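Local coordinates for transmembrane oligosaccharyl transferase (Archaeoglobus fulgidus, PDB 3WAJ), which is a large archaeal membrane protein of the STT3/AglB family, joining a many-helix transmembrane region to a C-terminal part built of both helices and strands, at residues A780-K785 with K849-Y854; S585-A590 with K606-D611; R129-K134 with T176-Y181. One frame throughout, in Å; residues are numbered along the deposited sequence.

Along the chain interaction 3 comes first, then interaction 2, then interaction 1. Interaction 3 packs helix 121-131 on helix 163-181 in the helical N-terminal region; H163, at the start of the latter helix, is a ligand of the zinc ion along with D47 and D161. On the opposite side of the chain's centre, interaction 2 sets helix 584-588 on strand 605-611 of a mixed sheet, and interaction 1 joins parts of the C-terminal strand-rich domain. The centres of interactions 1 and 2 are about 27 Å apart, those of 2 and 3 about 54 Å, and those of 1 and 3 about 80 Å, so they report on different regions of an elongated molecule, 1 and 2 being nearest.

Interaction 1: residues A780-K785 with K849-Y854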
loop_
_atom_site.group_PDB
_atom_site.type_symbol
_atom_site.label_atom_id
_atom_site.label_comp_id
_atom_site.label_asym_id
_atom_site.label_seq_id
_atom_site.Cartn_x
_atom_site.Cartn_y
_atom_site.Cartn_z
ATOM N N ALA A 780 14.508 -30.175 19.808
ATOM C CA ALA A 780 15.113 -31.226 20.630
ATOM C C ALA A 780 16.075 -32.065 19.804
ATOM O O ALA A 780 15.691 -32.616 18.770
ATOM C CB ALA A 780 14.047 -32.119 21.241
ATOM N N VAL A 781 17.319 -32.176 20.259
ATOM C CA VAL A 781 18.295 -32.971 19.528
ATOM C C VAL A 781 18.182 -34.444 19.923
ATOM O O VAL A 781 18.486 -34.817 21.051
ATOM C CB VAL A 781 19.726 -32.439 19.724
ATOM C CG1 VAL A 781 20.723 -33.257 18.897
ATOM C CG2 VAL A 781 19.793 -30.974 19.333
ATOM N N VAL A 782 17.712 -35.271 18.994
ATOM C CA VAL A 782 17.684 -36.718 19.201
ATOM C C VAL A 782 18.839 -37.352 18.428
ATOM O O VAL A 782 19.001 -37.120 17.221
ATOM C CB VAL A 782 16.336 -37.351 18.789
ATOM C CG1 VAL A 782 16.390 -38.866 18.943
ATOM C CG2 VAL A 782 15.212 -36.785 19.632
ATOM N N THR A 783 19.646 -38.144 19.129
ATOM C CA THR A 783 20.845 -38.723 18.539
ATOM C C THR A 783 21.165 -40.067 19.176
ATOM O O THR A 783 20.615 -40.423 20.225
ATOM C CB THR A 783 22.047 -37.790 18.714
ATOM O OG1 THR A 783 23.127 -38.223 17.878
ATOM C CG2 THR A 783 22.496 -37.779 20.164
ATOM N N GLY A 784 22.062 -40.812 18.547
ATOM C CA GLY A 784 22.423 -42.121 19.048
ATOM C C GLY A 784 23.056 -42.975 17.970
ATOM O O GLY A 784 23.444 -42.473 16.916
ATOM N N LYS A 785 23.149 -44.275 18.228
ATOM C CA LYS A 785 23.864 -45.163 17.325
ATOM C C LYS A 785 22.958 -46.102 16.544
ATOM O O LYS A 785 21.866 -46.471 16.987
ATOM C CB LYS A 785 24.935 -45.955 18.087
ATOM C CG LYS A 785 26.222 -45.172 18.324
ATOM C CD LYS A 785 27.224 -45.968 19.145
ATOM C CE LYS A 785 26.890 -45.937 20.628
ATOM N NZ LYS A 785 27.162 -44.594 21.220
ATOM N N LYS A 849 11.290 -47.140 16.936
ATOM C CA LYS A 849 11.009 -46.686 18.289
ATOM C C LYS A 849 9.864 -45.683 18.318
ATOM O O LYS A 849 9.165 -45.478 17.326
ATOM C CB LYS A 849 12.260 -46.087 18.930
ATOM C CG LYS A 849 13.421 -47.057 19.110
ATOM C CD LYS A 849 13.186 -48.000 20.280
ATOM C CE LYS A 849 14.373 -48.939 20.490
ATOM N NZ LYS A 849 15.655 -48.214 20.764
ATOM N N GLU A 850 9.698 -45.042 19.467
ATOM C CA GLU A 850 8.496 -44.287 19.756
ATOM C C GLU A 850 8.840 -43.246 20.822
ATOM O O GLU A 850 8.760 -43.529 22.019
ATOM C CB GLU A 850 7.431 -45.257 20.279
ATOM C CG GLU A 850 5.991 -44.863 20.035
ATOM C CD GLU A 850 5.399 -45.539 18.814
ATOM O OE1 GLU A 850 6.178 -46.093 18.007
ATOM O OE2 GLU A 850 4.155 -45.517 18.662
ATOM N N ILE A 851 9.234 -42.050 20.383
ATOM C CA ILE A 851 9.643 -40.973 21.288
ATOM C C ILE A 851 8.509 -39.995 21.550
ATOM O O ILE A 851 7.756 -39.631 20.634
ATOM C CB ILE A 851 10.757 -40.090 20.680
ATOM C CG1 ILE A 851 11.561 -40.833 19.620
ATOM C CG2 ILE A 851 11.655 -39.486 21.762
ATOM C CD1 ILE A 851 12.559 -39.934 18.918
ATOM N N THR A 852 8.415 -39.530 22.788
ATOM C CA THR A 852 7.618 -38.345 23.067
ATOM C C THR A 852 8.581 -37.253 23.537
ATOM O O THR A 852 9.523 -37.526 24.293
ATOM C CB THR A 852 6.483 -38.616 24.077
ATOM O OG1 THR A 852 6.799 -38.025 25.345
ATOM C CG2 THR A 852 6.253 -40.118 24.227
ATOM N N ILE A 853 8.364 -36.031 23.050
ATOM C CA ILE A 853 9.244 -34.901 23.340
ATOM C C ILE A 853 8.486 -33.879 24.179
ATOM O O ILE A 853 7.288 -33.670 23.969
ATOM C CB ILE A 853 9.717 -34.220 22.033
ATOM C CG1 ILE A 853 10.484 -35.211 21.154
ATOM C CG2 ILE A 853 10.591 -33.007 22.324
ATOM C CD1 ILE A 853 11.817 -35.627 21.747
ATOM N N TYR A 854 9.175 -33.232 25.115
ATOM C CA TYR A 854 8.537 -32.199 25.931
ATOM C C TYR A 854 8.976 -30.781 25.540
ATOM O O TYR A 854 10.071 -30.573 24.985
ATOM C CB TYR A 854 8.701 -32.504 27.437
ATOM C CG TYR A 854 8.073 -33.832 27.782
ATOM C CD1 TYR A 854 6.704 -33.933 28.016
ATOM C CD2 TYR A 854 8.831 -34.998 27.811
ATOM C CE1 TYR A 854 6.108 -35.156 28.304
ATOM C CE2 TYR A 854 8.243 -36.230 28.097
ATOM C CZ TYR A 854 6.881 -36.301 28.342
ATOM O OH TYR A 854 6.285 -37.511 28.626
#
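A780 and V782, on the same side of strand 780-785, meet I851 and I853 through methyl groups alone; no hydrogen bond crosses between the two segments. Their order runs antiparallel, A780 opposite I853 and V782 opposite I851, but the CA atoms of V782 and I851 are 9.3 Å apart, so it is side chains that span the gap. The apolar contacts fall into two groups. At one end the CB of A780 rests 3.7 Å from I853 CG2, the branch that lies anti to the backbone N. The other branch of I853 curls round at chi2 (-68°), which brings CD1 within 4.2 Å of both A780 CB and V782 CG2. At the other end V782 and I851 reach toward each other tip to tip: I851 CD1 stands 4.0 Å from V782 CG1 and only slightly farther from CG2, meeting the fork of the valine. All four residues are buried.

These residues lie between two sheets, consistent with a two-layered beta domain. Strand 780-785 is the middle strand of a three-stranded sheet, flanked by 819-824 and 863-865. Segment 849-854 follows the edge strand 847-848 of a four-stranded antiparallel sheet, and I851 and I853 also touch I842 and Y840 of that sheet, while I853 reaches I864 of the first.

The backbones are hydrogen-bonded elsewhere: A780 with L824, V782 with V822, and I853 N weakly with H828 ND1.

Interaction 2: residues S585-A590 with K606-D611; sequences SSFFTA and KYVVSD
The end of helix 584-588 packs across strand 605-611 with F587 and F588 facing V608, and the two backbones stay well apart: the nearest CA atoms, of F588 and S610, are 9.2 Å from each other. The helix stops at F588. Just beyond it T589 turns back on the last turn, its OG1 giving a hydrogen bond of 2.8 Å to S585 O while its own N reaches the same oxygen; the two donors arrive from opposite faces of that carbonyl plane. The strand is the middle one of a five-stranded mixed sheet, parallel to its neighbour 546-548, and the helix belongs to the connection that leads from the parallel strand 564-565 to 605-611.

V608 is the side chain that meets both rings. Its CG1, anti to the backbone N (chi1 -175°), lies obliquely 3.5 Å from F588 CE1 and also touches the other ring, 3.8 Å from F587 CE2. Its CG2 lies 3.8 Å from F587 CZ, again obliquely. The different first torsions (F587 CG anti to the backbone N, chi1 179°; F588 CG anti to the carbonyl carbon) turn the edge of the F587 ring onto the face of F588, with F587 CD2 3.7 Å above its plane and over its centre. I548 of the adjoining strand touches F587, F588 and V608, and L682 of helix 678-684 touches F587 and V608.

Carbon meets carbon nearly everywhere here. The nearest polar atom, V609 O, sits 4.2 Å from F588 CZ and is satisfied by S549 OG. With no hydrogen bond between the segments, the contact rests on the fit of buried apolar groups.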
loop_
_atom_site.group_PDB
_atom_site.type_symbol
_atom_site.label_atom_id
_atom_site.label_comp_id
_atom_site.label_asym_id
_atom_site.label_seq_id
_atom_site.Cartn_x
_atom_site.Cartn_y
_atom_site.Cartn_z
ATOM N N SER A 585 12.287 -11.626 1.510
ATOM C CA SER A 585 12.451 -12.360 0.261
ATOM C C SER A 585 13.539 -13.422 0.389
ATOM O O SER A 585 13.458 -14.489 -0.214
ATOM C CB SER A 585 12.726 -11.424 -0.928
ATOM O OG SER A 585 14.022 -10.866 -0.864
ATOM N N SER A 586 14.551 -13.146 1.194
ATOM C CA SER A 586 15.683 -14.067 1.310
ATOM C C SER A 586 15.332 -15.185 2.282
ATOM O O SER A 586 15.928 -16.264 2.255
ATOM C CB SER A 586 16.942 -13.325 1.761
ATOM O OG SER A 586 16.629 -12.405 2.784
ATOM N N PHE A 587 14.354 -14.931 3.146
ATOM C CA PHE A 587 13.875 -15.998 4.006
ATOM C C PHE A 587 12.995 -16.965 3.182
ATOM O O PHE A 587 13.294 -18.154 3.086
ATOM C CB PHE A 587 13.160 -15.439 5.239
ATOM C CG PHE A 587 12.618 -16.503 6.153
ATOM C CD1 PHE A 587 13.442 -17.130 7.072
ATOM C CD2 PHE A 587 11.282 -16.898 6.076
ATOM C CE1 PHE A 587 12.951 -18.140 7.911
ATOM C CE2 PHE A 587 10.779 -17.902 6.914
ATOM C CZ PHE A 587 11.613 -18.522 7.827
ATOM N N PHE A 588 11.945 -16.450 2.549
ATOM C CA PHE A 588 10.954 -17.321 1.884
ATOM C C PHE A 588 11.393 -18.006 0.597
ATOM O O PHE A 588 10.807 -19.024 0.212
ATOM C CB PHE A 588 9.613 -16.599 1.666
ATOM C CG PHE A 588 8.931 -16.208 2.949
ATOM C CD1 PHE A 588 8.277 -17.161 3.724
ATOM C CD2 PHE A 588 8.962 -14.889 3.398
ATOM C CE1 PHE A 588 7.652 -16.807 4.937
ATOM C CE2 PHE A 588 8.350 -14.517 4.609
ATOM C CZ PHE A 588 7.695 -15.475 5.380
ATOM N N THR A 589 12.410 -17.467 -0.071
ATOM C CA THR A 589 12.905 -18.135 -1.277
ATOM C C THR A 589 14.186 -18.898 -1.003
ATOM O O THR A 589 14.866 -19.342 -1.937
ATOM C CB THR A 589 13.203 -17.160 -2.407
ATOM O OG1 THR A 589 14.331 -16.376 -2.031
ATOM C CG2 THR A 589 11.989 -16.257 -2.713
ATOM N N ALA A 590 14.538 -19.004 0.274
ATOM C CA ALA A 590 15.758 -19.695 0.666
ATOM C C ALA A 590 15.603 -21.173 0.324
ATOM O O ALA A 590 14.578 -21.807 0.647
ATOM C CB ALA A 590 16.034 -19.510 2.141
ATOM N N LYS A 606 10.987 -15.075 15.670
ATOM C CA LYS A 606 10.446 -16.157 16.463
ATOM C C LYS A 606 9.159 -16.734 15.832
ATOM O O LYS A 606 8.774 -17.877 16.094
ATOM C CB LYS A 606 10.190 -15.687 17.896
ATOM C CG LYS A 606 9.862 -16.836 18.822
ATOM C CD LYS A 606 9.500 -16.401 20.250
ATOM C CE LYS A 606 9.572 -17.637 21.167
ATOM N NZ LYS A 606 8.683 -17.511 22.344
ATOM N N TYR A 607 8.500 -15.947 14.993
ATOM C CA TYR A 607 7.313 -16.431 14.287
ATOM C C TYR A 607 7.356 -16.102 12.816
ATOM O O TYR A 607 7.882 -15.061 12.409
ATOM C CB TYR A 607 6.023 -15.877 14.899
ATOM C CG TYR A 607 5.897 -16.270 16.337
ATOM C CD1 TYR A 607 5.363 -17.504 16.682
ATOM C CD2 TYR A 607 6.360 -15.436 17.350
ATOM C CE1 TYR A 607 5.260 -17.894 17.992
ATOM C CE2 TYR A 607 6.262 -15.813 18.679
ATOM C CZ TYR A 607 5.713 -17.051 18.991
ATOM O OH TYR A 607 5.606 -17.463 20.298
ATOM N N VAL A 608 6.809 -17.020 12.031
ATOM C CA VAL A 608 6.659 -16.847 10.596
ATOM C C VAL A 608 5.149 -16.851 10.327
ATOM O O VAL A 608 4.427 -17.694 10.865
ATOM C CB VAL A 608 7.302 -18.027 9.829
ATOM C CG1 VAL A 608 7.250 -17.790 8.320
ATOM C CG2 VAL A 608 8.742 -18.280 10.295
ATOM N N VAL A 609 4.669 -15.908 9.520
ATOM C CA VAL A 609 3.281 -15.929 9.068
ATOM C C VAL A 609 3.243 -16.030 7.544
ATOM O O VAL A 609 3.805 -15.178 6.833
ATOM C CB VAL A 609 2.498 -14.684 9.510
ATOM C CG1 VAL A 609 1.039 -14.801 9.060
ATOM C CG2 VAL A 609 2.591 -14.475 11.034
ATOM N N SER A 610 2.585 -17.073 7.038
ATOM C CA SER A 610 2.567 -17.336 5.604
ATOM C C SER A 610 1.146 -17.518 5.118
ATOM O O SER A 610 0.319 -18.165 5.785
ATOM C CB SER A 610 3.410 -18.584 5.289
ATOM O OG SER A 610 3.155 -19.087 3.987
ATOM N N ASP A 611 0.845 -16.957 3.950
ATOM C CA ASP A 611 -0.511 -17.096 3.429
ATOM C C ASP A 611 -0.567 -17.716 2.034
ATOM O O ASP A 611 0.465 -17.975 1.419
ATOM C CB ASP A 611 -1.327 -15.796 3.541
ATOM C CG ASP A 611 -1.094 -14.831 2.398
ATOM O OD1 ASP A 611 -0.076 -14.935 1.659
ATOM O OD2 ASP A 611 -1.948 -13.928 2.263
#

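Interaction 3: residues R129-K134 with T176-Y181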
loop_
_atom_site.group_PDB
_atom_site.type_symbol
_atom_site.label_atom_id
_atom_site.label_comp_id
_atom_site.label_asym_id
_atom_site.label_seq_id
_atom_site.Cartn_x
_atom_site.Cartn_y
_atom_site.Cartn_z
ATOM N N ARG A 129 -14.881 28.370 -9.394
ATOM C CA ARG A 129 -15.574 29.655 -9.317
ATOM C C ARG A 129 -14.563 30.779 -9.545
ATOM O O ARG A 129 -14.824 31.724 -10.284
ATOM C CB ARG A 129 -16.240 29.827 -7.947
ATOM C CG ARG A 129 -17.299 30.921 -7.861
ATOM C CD ARG A 129 -16.708 32.300 -7.560
ATOM N NE ARG A 129 -16.284 32.433 -6.166
ATOM C CZ ARG A 129 -16.752 33.349 -5.320
ATOM N NH1 ARG A 129 -17.660 34.231 -5.725
ATOM N NH2 ARG A 129 -16.307 33.387 -4.068
ATOM N N GLU A 130 -13.405 30.658 -8.904
ATOM C CA GLU A 130 -12.399 31.718 -8.887
ATOM C C GLU A 130 -11.677 31.872 -10.215
ATOM O O GLU A 130 -11.039 32.899 -10.475
ATOM C CB GLU A 130 -11.384 31.450 -7.772
ATOM C CG GLU A 130 -11.355 32.526 -6.710
ATOM C CD GLU A 130 -12.707 33.179 -6.517
ATOM O OE1 GLU A 130 -13.667 32.486 -6.124
ATOM O OE2 GLU A 130 -12.809 34.396 -6.764
ATOM N N VAL A 131 -11.768 30.843 -11.048
ATOM C CA VAL A 131 -11.137 30.871 -12.359
ATOM C C VAL A 131 -12.191 31.273 -13.363
ATOM O O VAL A 131 -11.975 32.141 -14.209
ATOM C CB VAL A 131 -10.565 29.500 -12.739
ATOM C CG1 VAL A 131 -10.191 29.466 -14.211
ATOM C CG2 VAL A 131 -9.351 29.161 -11.864
ATOM N N PHE A 132 -13.352 30.645 -13.245
ATOM C CA PHE A 132 -14.449 30.930 -14.154
ATOM C C PHE A 132 -15.599 31.692 -13.481
ATOM O O PHE A 132 -15.391 32.793 -12.969
ATOM C CB PHE A 132 -14.915 29.638 -14.824
ATOM C CG PHE A 132 -13.793 28.859 -15.469
ATOM C CD1 PHE A 132 -13.049 29.413 -16.501
ATOM C CD2 PHE A 132 -13.480 27.581 -15.041
ATOM C CE1 PHE A 132 -12.015 28.701 -17.101
ATOM C CE2 PHE A 132 -12.450 26.862 -15.637
ATOM C CZ PHE A 132 -11.718 27.426 -16.671
ATOM N N ASP A 133 -16.791 31.103 -13.488
ATOM C CA ASP A 133 -17.959 31.730 -12.880
ATOM C C ASP A 133 -18.629 30.797 -11.879
ATOM O O ASP A 133 -18.014 29.845 -11.395
ATOM C CB ASP A 133 -18.960 32.153 -13.957
ATOM C CG ASP A 133 -19.430 30.987 -14.805
ATOM O OD1 ASP A 133 -19.743 29.921 -14.234
ATOM O OD2 ASP A 133 -19.485 31.135 -16.044
ATOM N N LYS A 134 -19.891 31.074 -11.571
ATOM C CA LYS A 134 -20.647 30.259 -10.627
ATOM C C LYS A 134 -21.349 29.070 -11.273
ATOM O O LYS A 134 -21.454 27.999 -10.675
ATOM C CB LYS A 134 -21.738 31.094 -9.954
ATOM C CG LYS A 134 -21.415 31.500 -8.524
ATOM C CD LYS A 134 -21.763 32.957 -8.273
ATOM C CE LYS A 134 -21.133 33.460 -6.983
ATOM N NZ LYS A 134 -21.717 34.760 -6.550
ATOM N N THR A 176 -7.773 29.050 -3.075
ATOM C CA THR A 176 -7.566 30.091 -2.074
ATOM C C THR A 176 -6.466 31.054 -2.498
ATOM O O THR A 176 -6.503 32.242 -2.169
ATOM C CB THR A 176 -7.225 29.507 -0.686
ATOM O OG1 THR A 176 -6.057 28.676 -0.785
ATOM C CG2 THR A 176 -8.407 28.712 -0.117
ATOM N N PHE A 177 -5.464 30.540 -3.204
ATOM C CA PHE A 177 -4.438 31.422 -3.744
ATOM C C PHE A 177 -5.017 32.350 -4.819
ATOM O O PHE A 177 -4.720 33.545 -4.837
ATOM C CB PHE A 177 -3.257 30.652 -4.319
ATOM C CG PHE A 177 -2.193 31.540 -4.899
ATOM C CD1 PHE A 177 -1.264 32.154 -4.073
ATOM C CD2 PHE A 177 -2.136 31.784 -6.275
ATOM C CE1 PHE A 177 -0.298 32.998 -4.598
ATOM C CE2 PHE A 177 -1.166 32.624 -6.814
ATOM C CZ PHE A 177 -0.247 33.235 -5.976
ATOM N N LEU A 178 -5.829 31.799 -5.719
ATOM C CA LEU A 178 -6.402 32.609 -6.779
ATOM C C LEU A 178 -7.365 33.617 -6.171
ATOM O O LEU A 178 -7.387 34.780 -6.568
ATOM C CB LEU A 178 -7.057 31.741 -7.856
ATOM C CG LEU A 178 -6.008 31.004 -8.695
ATOM C CD1 LEU A 178 -6.635 30.158 -9.791
ATOM C CD2 LEU A 178 -5.009 31.985 -9.293
ATOM N N LEU A 179 -8.119 33.180 -5.171
ATOM C CA LEU A 179 -8.992 34.072 -4.416
ATOM C C LEU A 179 -8.203 35.234 -3.798
ATOM O O LEU A 179 -8.690 36.360 -3.736
ATOM C CB LEU A 179 -9.733 33.282 -3.336
ATOM C CG LEU A 179 -10.946 33.896 -2.624
ATOM C CD1 LEU A 179 -10.546 34.812 -1.492
ATOM C CD2 LEU A 179 -11.825 34.647 -3.604
ATOM N N ALA A 180 -6.982 34.971 -3.349
ATOM C CA ALA A 180 -6.160 36.043 -2.782
ATOM C C ALA A 180 -5.547 36.985 -3.843
ATOM O O ALA A 180 -5.000 38.033 -3.493
ATOM C CB ALA A 180 -5.081 35.474 -1.845
ATOM N N TYR A 181 -5.636 36.607 -5.125
ATOM C CA TYR A 181 -5.221 37.478 -6.243
ATOM C C TYR A 181 -6.396 38.319 -6.749
ATOM O O TYR A 181 -6.197 39.359 -7.369
ATOM C CB TYR A 181 -4.590 36.665 -7.401
ATOM C CG TYR A 181 -4.565 37.363 -8.766
ATOM C CD1 TYR A 181 -5.395 36.942 -9.803
ATOM C CD2 TYR A 181 -3.707 38.427 -9.018
ATOM C CE1 TYR A 181 -5.380 37.570 -11.049
ATOM C CE2 TYR A 181 -3.682 39.064 -10.264
ATOM C CZ TYR A 181 -4.518 38.629 -11.275
ATOM O OH TYR A 181 -4.491 39.263 -12.504
#
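Packing of one helix end against another brings E130 and V131, at the close of helix 121-131, onto L178 and L179 of helix 163-181, in the helical N-terminal region. The backbones come close, with 6.1 Å between the CA atoms of E130 and L179. The aliphatic part of E130 lies against the helix backbone, CG 3.6 Å from L179 CA, but its closest approach is made by the carboxylate. A bend at chi2 (31°) carries that group across the end of L179, and E130 OE2 stands 3.3 Å from L179 CD2, a tight contact. The other oxygen, OE1, forms a short salt bridge of 2.6 Å with NE of R129, one residue earlier, which would help fix how the carboxylate is turned and offset its charge beside a methyl group. V131 and L178 cross obliquely, with V131 CG2 3.6 Å from L178 CD1. Helix 405-420 adds to the apolar packing, L410 touching V131 and F405 touching L178. Helix ends packed through leucine, valine and the aliphatic part of a glutamate held by its neighbouring arginine are consistent with the many-helix transmembrane bundle of the STT3 family, in the GT-C clan.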